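Long-range contact in single-stranded DNA-binding protein (Thermus aquaticus, PDB 2FXQ), which binds single-stranded DNA and probably recruits partner proteins to it during DNA replication, recombination and repair: residues G36-T41 with I198-N203. Residues are numbered along the deposited sequence; the frame is centred on the assembly and turned at random.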
loop_
_atom_site.group_PDB
_atom_site.type_symbol
_atom_site.label_atom_id
_atom_site.label_comp_id
_atom_site.label_asym_id
_atom_site.label_seq_id
_atom_site.Cartn_x
_atom_site.Cartn_y
_atom_site.Cartn_z
ATOM N N GLY A 36 11.107 0.092 -12.635
ATOM C CA GLY A 36 10.402 -1.159 -12.419
ATOM C C GLY A 36 9.497 -1.404 -13.634
ATOM O O GLY A 36 9.654 -0.770 -14.688
ATOM N N GLN A 37 8.513 -2.270 -13.462
ATOM C CA GLN A 37 7.572 -2.565 -14.546
ATOM C C GLN A 37 6.165 -2.555 -13.999
ATOM O O GLN A 37 5.951 -2.961 -12.865
ATOM C CB GLN A 37 7.843 -4.014 -15.051
ATOM C CG GLN A 37 9.278 -4.312 -15.386
ATOM C CD GLN A 37 9.672 -3.726 -16.750
ATOM O OE1 GLN A 37 8.806 -3.430 -17.591
ATOM N NE2 GLN A 37 10.958 -3.543 -16.957
ATOM N N ASP A 38 5.177 -2.170 -14.780
ATOM C CA ASP A 38 3.884 -2.721 -14.401
ATOM C C ASP A 38 3.082 -3.268 -15.513
ATOM O O ASP A 38 3.200 -2.848 -16.654
ATOM C CB ASP A 38 3.000 -1.758 -13.721
ATOM C CG ASP A 38 3.401 -0.430 -13.941
ATOM O OD1 ASP A 38 3.670 0.165 -12.871
ATOM O OD2 ASP A 38 3.493 0.047 -15.116
ATOM N N ALA A 39 2.220 -4.141 -15.084
ATOM C CA ALA A 39 1.373 -4.904 -15.968
ATOM C C ALA A 39 0.134 -4.082 -16.259
ATOM O O ALA A 39 -0.373 -3.324 -15.392
ATOM C CB ALA A 39 1.006 -6.183 -15.276
ATOM N N PHE A 40 -0.352 -4.205 -17.487
ATOM C CA PHE A 40 -1.667 -3.690 -17.823
ATOM C C PHE A 40 -2.262 -4.544 -18.933
ATOM O O PHE A 40 -1.549 -5.341 -19.529
ATOM C CB PHE A 40 -1.575 -2.224 -18.239
ATOM C CG PHE A 40 -0.892 -2.009 -19.543
ATOM C CD1 PHE A 40 -1.635 -1.857 -20.720
ATOM C CD2 PHE A 40 0.497 -1.964 -19.615
ATOM C CE1 PHE A 40 -0.997 -1.663 -21.956
ATOM C CE2 PHE A 40 1.147 -1.770 -20.847
ATOM C CZ PHE A 40 0.397 -1.605 -22.019
ATOM N N THR A 41 -3.556 -4.360 -19.192
ATOM C CA THR A 41 -4.282 -5.031 -20.272
ATOM C C THR A 41 -4.569 -3.985 -21.344
ATOM O O THR A 41 -5.224 -2.970 -21.057
ATOM C CB THR A 41 -5.600 -5.595 -19.715
ATOM O OG1 THR A 41 -5.297 -6.570 -18.715
ATOM C CG2 THR A 41 -6.356 -6.402 -20.784
ATOM N N ILE A 198 -6.588 5.162 -5.084
ATOM C CA ILE A 198 -5.543 4.187 -4.849
ATOM C C ILE A 198 -4.998 3.949 -6.263
ATOM O O ILE A 198 -5.768 3.605 -7.151
ATOM C CB ILE A 198 -6.049 2.840 -4.201
ATOM C CG1 ILE A 198 -7.049 3.021 -3.004
ATOM C CG2 ILE A 198 -4.816 1.871 -3.918
ATOM C CD1 ILE A 198 -6.492 3.571 -1.718
ATOM N N GLY A 199 -3.717 4.182 -6.488
ATOM C CA GLY A 199 -3.252 4.039 -7.852
ATOM C C GLY A 199 -1.780 3.693 -7.894
ATOM O O GLY A 199 -1.255 3.147 -6.951
ATOM N N ARG A 200 -1.134 4.058 -8.986
ATOM C CA ARG A 200 0.277 3.739 -9.153
ATOM C C ARG A 200 0.865 4.858 -9.982
ATOM O O ARG A 200 0.143 5.560 -10.698
ATOM C CB ARG A 200 0.426 2.380 -9.859
ATOM C CG ARG A 200 -0.239 2.253 -11.207
ATOM C CD ARG A 200 0.038 0.837 -11.764
ATOM N NE ARG A 200 -0.657 0.657 -13.024
ATOM C CZ ARG A 200 -0.661 -0.485 -13.711
ATOM N NH1 ARG A 200 0.025 -1.542 -13.293
ATOM N NH2 ARG A 200 -1.298 -0.550 -14.853
ATOM N N LEU A 201 2.182 4.955 -9.960
ATOM C CA LEU A 201 2.841 6.062 -10.659
ATOM C C LEU A 201 3.273 5.569 -12.020
ATOM O O LEU A 201 3.868 4.487 -12.127
ATOM C CB LEU A 201 4.100 6.411 -9.867
ATOM C CG LEU A 201 4.146 7.687 -9.079
ATOM C CD1 LEU A 201 5.651 8.174 -8.965
ATOM C CD2 LEU A 201 3.339 8.838 -9.666
ATOM N N VAL A 202 2.874 6.274 -13.084
ATOM C CA VAL A 202 3.210 5.773 -14.420
ATOM C C VAL A 202 3.901 6.885 -15.199
ATOM O O VAL A 202 3.893 8.031 -14.807
ATOM C CB VAL A 202 1.935 5.292 -15.222
ATOM C CG1 VAL A 202 1.214 4.098 -14.513
ATOM C CG2 VAL A 202 0.975 6.439 -15.371
ATOM N N ASN A 203 4.423 6.535 -16.378
ATOM C CA ASN A 203 5.054 7.527 -17.215
ATOM C C ASN A 203 4.199 7.652 -18.461
ATOM O O ASN A 203 3.938 6.671 -19.133
ATOM C CB ASN A 203 6.446 7.076 -17.658
ATOM C CG ASN A 203 7.431 6.940 -16.503
ATOM O OD1 ASN A 203 7.866 5.863 -16.247
ATOM N ND2 ASN A 203 7.823 8.052 -15.862
HETATM O O HOH W 1 1.916 -1.948 -10.753
#
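The guanidinium of Arg200 lies across CB and CG of Asp38, and its outer edge meets the backbone of the next residue, Ala39. The contact joins the two OB folds of one chain: strand 28-41 belongs to the first single-strand-binding domain, strand 194-207 to the second. The short segments run at 108° to each other, 9.1 Å apart at their closest, so a long side chain reaching a backbone carbonyl, not strand pairing, spans them. Arg200 crosses the gap with a chain extended from CG to NE, and grips a single carbonyl end-on. NH1 of Arg200 donates to O of Ala39 at 2.8 Å and NH2 of Arg200 to the same oxygen at 3.0 Å, the acceptor lying in the guanidinium plane. This pair of bonds fixes the rotation of the flat group, while NE of Arg200 forms a salt bridge with Glu220 on strand 213-225. The carboxylate of Asp38 lies over one face, displaced toward the rim, its plane turned 45° from the guanidinium. OD1 of Asp38 stands 4.0 Å from NH1 of Arg200, well out of the guanidinium plane, so opposite charges probably attract here without a direct bond; the stronger partner of that oxygen is ND2 of Asn129. An alanine in place of Arg200 would probably loosen the domain junction by leaving O of Ala39 without its two donors, and within the second domain would probably leave Glu220 without its charge partner. Beyond Ala39, CB of Phe40 closes on the guanidinium edge, 3.8 Å from NH2 of Arg200, while the rest of the Phe40 side chain turns from Arg200 and packs on Arg48 and Val50 of strand 47-59. A water near the guanidinium plane accepts from NH1 of Arg200 at 3.2 Å and donates weakly to OD1 of Asp38.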